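Local structure of putative glucosidase lplD, ALPHA-GALACTURONIDASE (Bacillus subtilis, 3FEF) at residues 103-113 with 415-423; 118-129 with 146-156. The protein hydrolyses alpha-1,4-linked galacturonate, including its probable natural substrate di-galacturonate, as an NAD(+)- and manganese-dependent family 4 glycoside hydrolase. All coordinates share one frame; numbering follows the deposited sequence.

Contact 1: residues 103-113 with 415-423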
loop_
_atom_site.group_PDB
_atom_site.type_symbol
_atom_site.label_atom_id
_atom_site.label_comp_id
_atom_site.label_asym_id
_atom_site.label_seq_id
_atom_site.Cartn_x
_atom_site.Cartn_y
_atom_site.Cartn_z
ATOM N N ILE A 103 1.320 -5.695 -39.319
ATOM C CA ILE A 103 1.323 -6.337 -38.013
ATOM C C ILE A 103 0.901 -7.795 -38.108
ATOM O O ILE A 103 -0.227 -8.087 -38.511
ATOM C CB ILE A 103 0.362 -5.618 -37.047
ATOM C CG1 ILE A 103 0.840 -4.178 -36.815
ATOM C CG2 ILE A 103 0.239 -6.407 -35.729
ATOM C CD1 ILE A 103 -0.152 -3.315 -36.091
ATOM N N TYR A 104 1.815 -8.700 -37.750
ATOM C CA TYR A 104 1.508 -10.119 -37.681
ATOM C C TYR A 104 1.276 -10.589 -36.261
ATOM O O TYR A 104 1.867 -10.072 -35.309
ATOM C CB TYR A 104 2.611 -10.943 -38.348
ATOM C CG TYR A 104 2.606 -10.696 -39.826
ATOM C CD1 TYR A 104 2.061 -11.620 -40.698
ATOM C CD2 TYR A 104 3.073 -9.496 -40.343
ATOM C CE1 TYR A 104 2.019 -11.379 -42.050
ATOM C CE2 TYR A 104 3.038 -9.249 -41.696
ATOM C CZ TYR A 104 2.507 -10.196 -42.536
ATOM O OH TYR A 104 2.461 -9.968 -43.876
ATOM N N GLN A 105 0.398 -11.568 -36.139
ATOM C CA GLN A 105 0.030 -12.138 -34.867
ATOM C C GLN A 105 0.022 -13.650 -35.015
ATOM O O GLN A 105 -0.452 -14.183 -36.016
ATOM C CB GLN A 105 -1.365 -11.656 -34.464
ATOM C CG GLN A 105 -1.450 -10.166 -34.184
ATOM C CD GLN A 105 -2.873 -9.727 -33.892
ATOM O OE1 GLN A 105 -3.252 -9.549 -32.732
ATOM N NE2 GLN A 105 -3.673 -9.574 -34.942
ATOM N N SER A 106 0.535 -14.345 -34.017
ATOM C CA SER A 106 0.584 -15.792 -34.096
ATOM C C SER A 106 -0.693 -16.420 -33.547
ATOM O O SER A 106 -1.104 -17.481 -33.992
ATOM C CB SER A 106 1.811 -16.319 -33.350
ATOM O OG SER A 106 1.872 -15.772 -32.045
ATOM N N VAL A 107 -1.328 -15.775 -32.577
ATOM C CA VAL A 107 -2.525 -16.354 -31.992
ATOM C C VAL A 107 -3.636 -15.331 -31.963
ATOM O O VAL A 107 -4.759 -15.620 -32.355
ATOM C CB VAL A 107 -2.278 -16.835 -30.556
ATOM C CG1 VAL A 107 -3.470 -17.647 -30.047
ATOM C CG2 VAL A 107 -0.995 -17.640 -30.475
ATOM N N GLY A 108 -3.315 -14.136 -31.473
ATOM C CA GLY A 108 -4.265 -13.031 -31.446
ATOM C C GLY A 108 -5.474 -13.172 -30.545
ATOM O O GLY A 108 -6.514 -12.588 -30.826
ATOM N N ASP A 109 -5.341 -13.918 -29.450
ATOM C CA ASP A 109 -6.455 -14.125 -28.532
ATOM C C ASP A 109 -6.164 -13.561 -27.142
ATOM O O ASP A 109 -6.970 -13.701 -26.232
ATOM C CB ASP A 109 -6.790 -15.623 -28.412
ATOM C CG ASP A 109 -5.677 -16.433 -27.744
ATOM O OD1 ASP A 109 -4.575 -15.906 -27.533
ATOM O OD2 ASP A 109 -5.895 -17.617 -27.429
ATOM N N THR A 110 -5.024 -12.909 -26.995
ATOM C CA THR A 110 -4.528 -12.522 -25.693
ATOM C C THR A 110 -4.148 -11.044 -25.643
ATOM O O THR A 110 -4.780 -10.286 -24.935
ATOM C CB THR A 110 -3.364 -13.454 -25.263
ATOM O OG1 THR A 110 -3.884 -14.781 -25.080
ATOM C CG2 THR A 110 -2.721 -12.998 -23.951
ATOM N N VAL A 111 -3.131 -10.634 -26.389
ATOM C CA VAL A 111 -2.755 -9.218 -26.489
ATOM C C VAL A 111 -2.665 -8.823 -27.961
ATOM O O VAL A 111 -3.262 -9.474 -28.817
ATOM C CB VAL A 111 -1.431 -8.889 -25.782
ATOM C CG1 VAL A 111 -1.608 -8.973 -24.268
ATOM C CG2 VAL A 111 -0.324 -9.810 -26.247
ATOM N N GLY A 112 -1.928 -7.765 -28.262
ATOM C CA GLY A 112 -1.871 -7.279 -29.639
ATOM C C GLY A 112 -3.253 -6.762 -30.033
ATOM O O GLY A 112 -4.182 -6.748 -29.198
ATOM N N PRO A 113 -3.400 -6.313 -31.295
ATOM C CA PRO A 113 -4.676 -5.782 -31.777
ATOM C C PRO A 113 -5.822 -6.784 -31.625
ATOM O O PRO A 113 -6.890 -6.434 -31.142
ATOM C CB PRO A 113 -4.409 -5.469 -33.260
ATOM C CG PRO A 113 -2.982 -5.801 -33.535
ATOM C CD PRO A 113 -2.293 -6.064 -32.226
ATOM N N PHE A 415 -5.191 0.013 -27.083
ATOM C CA PHE A 415 -4.755 -0.351 -28.426
ATOM C C PHE A 415 -3.435 0.313 -28.793
ATOM O O PHE A 415 -2.508 -0.366 -29.266
ATOM C CB PHE A 415 -5.845 0.005 -29.445
ATOM C CG PHE A 415 -5.668 -0.643 -30.810
ATOM C CD1 PHE A 415 -5.039 0.039 -31.844
ATOM C CD2 PHE A 415 -6.179 -1.917 -31.064
ATOM C CE1 PHE A 415 -4.904 -0.538 -33.118
ATOM C CE2 PHE A 415 -6.042 -2.513 -32.320
ATOM C CZ PHE A 415 -5.409 -1.819 -33.358
ATOM N N LEU A 416 -3.350 1.632 -28.582
ATOM C CA LEU A 416 -2.120 2.381 -28.859
ATOM C C LEU A 416 -0.933 1.998 -27.969
ATOM O O LEU A 416 0.227 2.132 -28.358
ATOM C CB LEU A 416 -2.369 3.895 -28.701
ATOM C CG LEU A 416 -3.229 4.633 -29.730
ATOM C CD1 LEU A 416 -3.280 6.138 -29.403
ATOM C CD2 LEU A 416 -2.668 4.391 -31.123
ATOM N N ASN A 417 -1.220 1.584 -26.745
ATOM C CA ASN A 417 -0.172 1.236 -25.799
ATOM C C ASN A 417 0.337 -0.210 -25.975
ATOM O O ASN A 417 1.227 -0.664 -25.240
ATOM C CB ASN A 417 -0.715 1.445 -24.382
ATOM C CG ASN A 417 0.380 1.583 -23.344
ATOM O OD1 ASN A 417 1.420 2.184 -23.600
ATOM N ND2 ASN A 417 0.136 1.054 -22.156
ATOM N N ASP A 418 -0.224 -0.945 -26.932
ATOM C CA ASP A 418 0.178 -2.348 -27.129
ATOM C C ASP A 418 1.476 -2.474 -27.915
ATOM O O ASP A 418 1.616 -1.897 -28.974
ATOM C CB ASP A 418 -0.937 -3.150 -27.812
ATOM C CG ASP A 418 -0.586 -4.628 -27.970
ATOM O OD1 ASP A 418 -0.034 -5.005 -29.034
ATOM O OD2 ASP A 418 -0.834 -5.412 -27.023
ATOM N N PRO A 419 2.440 -3.236 -27.389
ATOM C CA PRO A 419 3.740 -3.407 -28.044
ATOM C C PRO A 419 3.651 -3.789 -29.532
ATOM O O PRO A 419 4.564 -3.483 -30.288
ATOM C CB PRO A 419 4.382 -4.553 -27.260
ATOM C CG PRO A 419 3.761 -4.447 -25.890
ATOM C CD PRO A 419 2.356 -3.948 -26.103
ATOM N N LEU A 420 2.591 -4.466 -29.963
ATOM C CA LEU A 420 2.574 -4.885 -31.371
ATOM C C LEU A 420 2.089 -3.790 -32.309
ATOM O O LEU A 420 2.217 -3.914 -33.519
ATOM C CB LEU A 420 1.761 -6.160 -31.591
ATOM C CG LEU A 420 2.326 -7.446 -30.993
ATOM C CD1 LEU A 420 1.387 -8.583 -31.356
ATOM C CD2 LEU A 420 3.764 -7.707 -31.495
ATOM N N VAL A 421 1.544 -2.714 -31.749
ATOM C CA VAL A 421 0.983 -1.646 -32.572
ATOM C C VAL A 421 1.980 -0.506 -32.770
ATOM O O VAL A 421 1.942 0.498 -32.076
ATOM C CB VAL A 421 -0.355 -1.161 -32.000
ATOM C CG1 VAL A 421 -0.959 -0.077 -32.869
ATOM C CG2 VAL A 421 -1.321 -2.355 -31.862
ATOM N N GLN A 422 2.877 -0.685 -33.732
ATOM C CA GLN A 422 3.952 0.280 -33.996
ATOM C C GLN A 422 3.736 1.031 -35.305
ATOM O O GLN A 422 4.638 1.122 -36.127
ATOM C CB GLN A 422 5.307 -0.437 -34.055
ATOM C CG GLN A 422 5.844 -0.881 -32.707
ATOM C CD GLN A 422 7.363 -0.846 -32.673
ATOM O OE1 GLN A 422 7.981 -0.953 -31.609
ATOM N NE2 GLN A 422 7.975 -0.692 -33.849
ATOM N N ILE A 423 2.540 1.560 -35.495
ATOM C CA ILE A 423 2.196 2.227 -36.734
ATOM C C ILE A 423 1.757 3.646 -36.384
ATOM O O ILE A 423 1.537 3.933 -35.218
ATOM C CB ILE A 423 1.073 1.474 -37.467
ATOM C CG1 ILE A 423 -0.154 1.346 -36.567
ATOM C CG2 ILE A 423 1.568 0.087 -37.908
ATOM C CD1 ILE A 423 -1.292 0.497 -37.174
#
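Asp418 carries CG anti to its own backbone N (chi1 -177°), and this torsion throws the carboxylate out toward the backbone of Gly112, where OD2 accepts a hydrogen bond from the amide N of Gly112 at 2.9 Å. The bond is bent, 140° at the hydrogen, and the donor arrives from above the carboxylate plane. OD1 turns back to its own segment and accepts from the backbone N of Leu420 at 2.8 Å, an Asx turn that overlaps the type I turn 418-421. Bonded at both oxygens, the short acid ties the two loops together. Gly112 suits this place because its phi is positive and because a side chain there would run into Leu420, whose CD1 already lies 3.9 Å from Gly112 CA. Pro113, in the first turn of helix 112-136, offers a rigid apolar ring: CB meets Phe415 CE2 at 3.5 Å, while CD rests 3.9 Å from Val421 CG2, which also lies above one face of the Phe415 ring, toward its rim. At the other end of the segment, Ile103 has its chain extended (chi2 170°), which brings CD1 to Leu420 O at 3.5 Å and Ile423 CD1 at 4.1 Å. The contact joins the N-terminal end of helix 112-136 to the turn after helix 408-417. Helix 425-435 packs on Pro113, Phe415 and Ile423, and helix 383-405 meets Val111 and Pro419.

Contact 2: residues 118-129 with 146-156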
loop_
_atom_site.group_PDB
_atom_site.type_symbol
_atom_site.label_atom_id
_atom_site.label_comp_id
_atom_site.label_asym_id
_atom_site.label_seq_id
_atom_site.Cartn_x
_atom_site.Cartn_y
_atom_site.Cartn_z
ATOM N N ARG A 118 -10.693 -8.574 -29.212
ATOM C CA ARG A 118 -11.371 -9.754 -28.675
ATOM C C ARG A 118 -11.822 -9.548 -27.223
ATOM O O ARG A 118 -12.955 -9.875 -26.854
ATOM C CB ARG A 118 -10.477 -10.989 -28.803
ATOM C CG ARG A 118 -11.138 -12.305 -28.414
ATOM C CD ARG A 118 -10.086 -13.406 -28.517
ATOM N NE ARG A 118 -10.475 -14.649 -27.868
ATOM C CZ ARG A 118 -10.555 -15.812 -28.503
ATOM N NH1 ARG A 118 -10.266 -15.865 -29.796
ATOM N NH2 ARG A 118 -10.914 -16.912 -27.845
ATOM N N GLY A 119 -10.935 -8.996 -26.405
ATOM C CA GLY A 119 -11.286 -8.741 -25.016
ATOM C C GLY A 119 -12.500 -7.837 -24.986
ATOM O O GLY A 119 -13.470 -8.067 -24.258
ATOM N N LEU A 120 -12.447 -6.792 -25.792
ATOM C CA LEU A 120 -13.532 -5.839 -25.851
ATOM C C LEU A 120 -14.866 -6.566 -26.083
ATOM O O LEU A 120 -15.844 -6.339 -25.397
ATOM C CB LEU A 120 -13.242 -4.912 -27.006
ATOM C CG LEU A 120 -13.437 -3.429 -26.848
ATOM C CD1 LEU A 120 -13.112 -2.976 -25.423
ATOM C CD2 LEU A 120 -12.522 -2.766 -27.882
ATOM N N ARG A 121 -14.890 -7.443 -27.069
ATOM C CA ARG A 121 -16.058 -8.265 -27.387
ATOM C C ARG A 121 -16.472 -9.169 -26.212
ATOM O O ARG A 121 -17.650 -9.420 -25.976
ATOM C CB ARG A 121 -15.697 -9.117 -28.606
ATOM C CG ARG A 121 -16.837 -9.654 -29.433
ATOM C CD ARG A 121 -16.387 -9.929 -30.899
ATOM N NE ARG A 121 -15.398 -11.004 -31.013
ATOM C CZ ARG A 121 -14.201 -10.862 -31.576
ATOM N NH1 ARG A 121 -13.850 -9.702 -32.100
ATOM N NH2 ARG A 121 -13.358 -11.883 -31.640
ATOM N N ALA A 122 -15.500 -9.676 -25.471
ATOM C CA ALA A 122 -15.811 -10.639 -24.402
ATOM C C ALA A 122 -16.387 -9.971 -23.156
ATOM O O ALA A 122 -17.100 -10.603 -22.385
ATOM C CB ALA A 122 -14.552 -11.452 -24.032
ATOM N N VAL A 123 -16.070 -8.693 -22.954
ATOM C CA VAL A 123 -16.475 -8.018 -21.737
ATOM C C VAL A 123 -17.971 -8.159 -21.436
ATOM O O VAL A 123 -18.348 -8.560 -20.335
ATOM C CB VAL A 123 -16.014 -6.534 -21.712
ATOM C CG1 VAL A 123 -16.623 -5.789 -20.505
ATOM C CG2 VAL A 123 -14.484 -6.470 -21.652
ATOM N N PRO A 124 -18.839 -7.803 -22.393
ATOM C CA PRO A 124 -20.263 -7.867 -22.005
ATOM C C PRO A 124 -20.792 -9.300 -21.903
ATOM O O PRO A 124 -21.777 -9.543 -21.215
ATOM C CB PRO A 124 -20.988 -7.052 -23.097
ATOM C CG PRO A 124 -20.017 -6.974 -24.254
ATOM C CD PRO A 124 -18.613 -7.132 -23.689
ATOM N N ILE A 125 -20.133 -10.251 -22.553
ATOM C CA ILE A 125 -20.490 -11.658 -22.366
ATOM C C ILE A 125 -20.201 -12.111 -20.928
ATOM O O ILE A 125 -20.992 -12.823 -20.317
ATOM C CB ILE A 125 -19.761 -12.565 -23.375
ATOM C CG1 ILE A 125 -20.143 -12.176 -24.806
ATOM C CG2 ILE A 125 -20.096 -14.031 -23.121
ATOM C CD1 ILE A 125 -19.509 -13.064 -25.877
ATOM N N PHE A 126 -19.071 -11.682 -20.373
ATOM C CA PHE A 126 -18.707 -12.134 -19.038
ATOM C C PHE A 126 -19.410 -11.336 -17.939
ATOM O O PHE A 126 -19.670 -11.861 -16.850
ATOM C CB PHE A 126 -17.182 -12.173 -18.861
ATOM C CG PHE A 126 -16.555 -13.416 -19.425
ATOM C CD1 PHE A 126 -16.141 -14.447 -18.581
ATOM C CD2 PHE A 126 -16.419 -13.576 -20.801
ATOM C CE1 PHE A 126 -15.575 -15.618 -19.108
ATOM C CE2 PHE A 126 -15.849 -14.754 -21.345
ATOM C CZ PHE A 126 -15.432 -15.771 -20.496
ATOM N N ALA A 127 -19.737 -10.078 -18.227
ATOM C CA ALA A 127 -20.571 -9.295 -17.320
ATOM C C ALA A 127 -21.899 -10.013 -17.122
ATOM O O ALA A 127 -22.396 -10.116 -15.999
ATOM C CB ALA A 127 -20.809 -7.886 -17.880
ATOM N N GLU A 128 -22.466 -10.515 -18.220
ATOM C CA GLU A 128 -23.733 -11.245 -18.168
ATOM C C GLU A 128 -23.594 -12.582 -17.424
ATOM O O GLU A 128 -24.449 -12.960 -16.631
ATOM C CB GLU A 128 -24.307 -11.480 -19.584
ATOM C CG GLU A 128 -25.600 -12.321 -19.561
ATOM C CD GLU A 128 -26.354 -12.370 -20.892
ATOM O OE1 GLU A 128 -25.719 -12.434 -21.977
ATOM O OE2 GLU A 128 -27.609 -12.365 -20.851
ATOM N N ILE A 129 -22.512 -13.302 -17.686
ATOM C CA ILE A 129 -22.238 -14.533 -16.951
ATOM C C ILE A 129 -22.058 -14.235 -15.463
ATOM O O ILE A 129 -22.633 -14.903 -14.603
ATOM C CB ILE A 129 -21.012 -15.249 -17.524
ATOM C CG1 ILE A 129 -21.376 -15.892 -18.873
ATOM C CG2 ILE A 129 -20.515 -16.286 -16.548
ATOM C CD1 ILE A 129 -20.139 -16.350 -19.706
ATOM N N THR A 146 -11.617 -19.508 -20.806
ATOM C CA THR A 146 -11.736 -18.656 -21.994
ATOM C C THR A 146 -10.632 -17.588 -22.090
ATOM O O THR A 146 -10.226 -17.029 -21.079
ATOM C CB THR A 146 -13.084 -17.910 -22.005
ATOM O OG1 THR A 146 -14.171 -18.826 -21.803
ATOM C CG2 THR A 146 -13.259 -17.187 -23.317
ATOM N N ASN A 147 -10.173 -17.306 -23.309
ATOM C CA ASN A 147 -9.256 -16.207 -23.585
ATOM C C ASN A 147 -10.004 -15.013 -24.194
ATOM O O ASN A 147 -10.986 -15.210 -24.919
ATOM C CB ASN A 147 -8.188 -16.678 -24.561
ATOM C CG ASN A 147 -7.282 -17.721 -23.956
ATOM O OD1 ASN A 147 -6.844 -17.584 -22.819
ATOM N ND2 ASN A 147 -6.998 -18.767 -24.703
ATOM N N PRO A 148 -9.532 -13.775 -23.950
ATOM C CA PRO A 148 -8.320 -13.343 -23.218
ATOM C C PRO A 148 -8.504 -13.468 -21.708
ATOM O O PRO A 148 -9.357 -12.807 -21.113
ATOM C CB PRO A 148 -8.164 -11.879 -23.618
ATOM C CG PRO A 148 -9.540 -11.428 -23.958
ATOM C CD PRO A 148 -10.256 -12.634 -24.537
HETATM N N MSE A 149 -7.689 -14.325 -21.115
HETATM C CA MSE A 149 -7.871 -14.806 -19.750
HETATM C C MSE A 149 -7.942 -13.689 -18.701
HETATM O O MSE A 149 -8.846 -13.658 -17.877
HETATM C CB MSE A 149 -6.709 -15.713 -19.411
HETATM C CG MSE A 149 -6.665 -16.065 -17.957
HETATM SE SE MSE A 149 -7.519 -17.768 -17.754
HETATM C CE MSE A 149 -6.040 -18.883 -18.127
ATOM N N SER A 150 -6.971 -12.786 -18.747
ATOM C CA SER A 150 -6.862 -11.710 -17.783
ATOM C C SER A 150 -8.042 -10.737 -17.825
ATOM O O SER A 150 -8.504 -10.277 -16.793
ATOM C CB SER A 150 -5.546 -10.970 -17.997
ATOM O OG SER A 150 -4.457 -11.885 -17.918
ATOM N N VAL A 151 -8.534 -10.434 -19.013
ATOM C CA VAL A 151 -9.686 -9.568 -19.142
ATOM C C VAL A 151 -10.979 -10.241 -18.697
ATOM O O VAL A 151 -11.713 -9.678 -17.903
ATOM C CB VAL A 151 -9.838 -9.050 -20.599
ATOM C CG1 VAL A 151 -11.222 -8.405 -20.787
ATOM C CG2 VAL A 151 -8.677 -8.053 -20.938
ATOM N N CYS A 152 -11.252 -11.451 -19.191
ATOM C CA CYS A 152 -12.481 -12.158 -18.840
ATOM C C CYS A 152 -12.552 -12.387 -17.359
ATOM O O CYS A 152 -13.554 -12.102 -16.706
ATOM C CB CYS A 152 -12.546 -13.528 -19.534
ATOM S SG CYS A 152 -12.640 -13.405 -21.307
ATOM N N THR A 153 -11.478 -12.923 -16.806
ATOM C CA THR A 153 -11.497 -13.203 -15.390
ATOM C C THR A 153 -11.672 -11.903 -14.608
ATOM O O THR A 153 -12.356 -11.876 -13.594
ATOM C CB THR A 153 -10.218 -13.950 -14.984
ATOM O OG1 THR A 153 -10.061 -15.075 -15.865
ATOM C CG2 THR A 153 -10.324 -14.442 -13.569
ATOM N N ARG A 154 -11.052 -10.823 -15.080
ATOM C CA ARG A 154 -11.122 -9.577 -14.343
ATOM C C ARG A 154 -12.533 -9.021 -14.351
ATOM O O ARG A 154 -12.951 -8.395 -13.388
ATOM C CB ARG A 154 -10.178 -8.540 -14.935
ATOM C CG ARG A 154 -10.223 -7.234 -14.185
ATOM C CD ARG A 154 -9.557 -7.301 -12.792
ATOM N NE ARG A 154 -9.313 -5.921 -12.380
ATOM C CZ ARG A 154 -9.977 -5.293 -11.420
ATOM N NH1 ARG A 154 -10.884 -5.930 -10.698
ATOM N NH2 ARG A 154 -9.714 -4.031 -11.170
ATOM N N VAL A 155 -13.261 -9.263 -15.439
ATOM C CA VAL A 155 -14.626 -8.761 -15.591
ATOM C C VAL A 155 -15.515 -9.476 -14.598
ATOM O O VAL A 155 -16.373 -8.860 -13.977
ATOM C CB VAL A 155 -15.151 -8.932 -17.052
ATOM C CG1 VAL A 155 -16.684 -8.691 -17.142
ATOM C CG2 VAL A 155 -14.389 -8.004 -18.006
ATOM N N LEU A 156 -15.306 -10.784 -14.433
ATOM C CA LEU A 156 -16.053 -11.512 -13.412
ATOM C C LEU A 156 -16.000 -10.780 -12.048
ATOM O O LEU A 156 -17.032 -10.560 -11.404
ATOM C CB LEU A 156 -15.541 -12.958 -13.293
ATOM C CG LEU A 156 -15.786 -13.835 -14.520
ATOM C CD1 LEU A 156 -15.302 -15.285 -14.342
ATOM C CD2 LEU A 156 -17.291 -13.787 -14.887
HETATM O O HOH W 1 -11.317 -18.729 -25.802
#
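The Phe126 ring has Cys152 over one face, with CB 3.6 Å from the ring centroid and almost on the ring normal, a CH-pi contact; SG lies over the same face in a sulfur-aromatic contact. At the ring edge stand Thr146, whose CB is 3.5 Å from Phe126 CZ, and Leu156 CD2. Cysteine is small and its sulfur polarisable, which suits a side chain set over an aromatic face between two close helices. The other flat group, the Arg118 guanidinium, meets Asn147 O at its edge, in plane: NE donates to that oxygen at 3.0 Å and 162°, although it sits above the carbonyl plane, and NH2 adds a weak bond. A water bonded weakly to NH2 also accepts from Asn147 N. The extended chain of Arg118, with CG anti to the backbone N (chi1 -174°), carries the group there. It thereby grips the backbone of a residue that, by similarity, binds substrate. Gly119 lets the loop come close, its CA 3.4 Å from Pro148 CG, while Pro148, after a cis peptide bond, takes the N-cap position just before helix 149-159. Beyond, beta-branched Val155 fits between Val123 and Ala127, with CG1 3.5 Å from Ala127 N. The axes of segments 118-129 and 149-156 approach to 8.6 Å and run 34° from parallel. Strand 141-144, of the Rossmann-type parallel sheet, places Asn144 against Phe126 and Cys152, and helix 383-405 packs on Val123 and Ala127.

How the contacts relate
Both contacts are buried and share helix 112-136: contact 1 uses its N-terminal end, contact 2 its middle. Contact 1 joins the Rossmann-type N-terminal family region, which by similarity binds NAD(+) through an earlier part, to the C-terminal region across some 300 residues, mostly loop against loop, held by a carboxylate, a glycine and a proline, with apolar side chains around them. Contact 2 lies within the N-terminal region, where two helices meet through small and beta-branched side chains and one aromatic ring, with polar chemistry kept at the loop end. The two touch where Asp109 packs against Asn147, Pro148 and Arg118. Thr110 bonds to His206, a ligand of the bound magnesium, and the side chain of Asn147 in contact 2 lies about 4 Å from that ion.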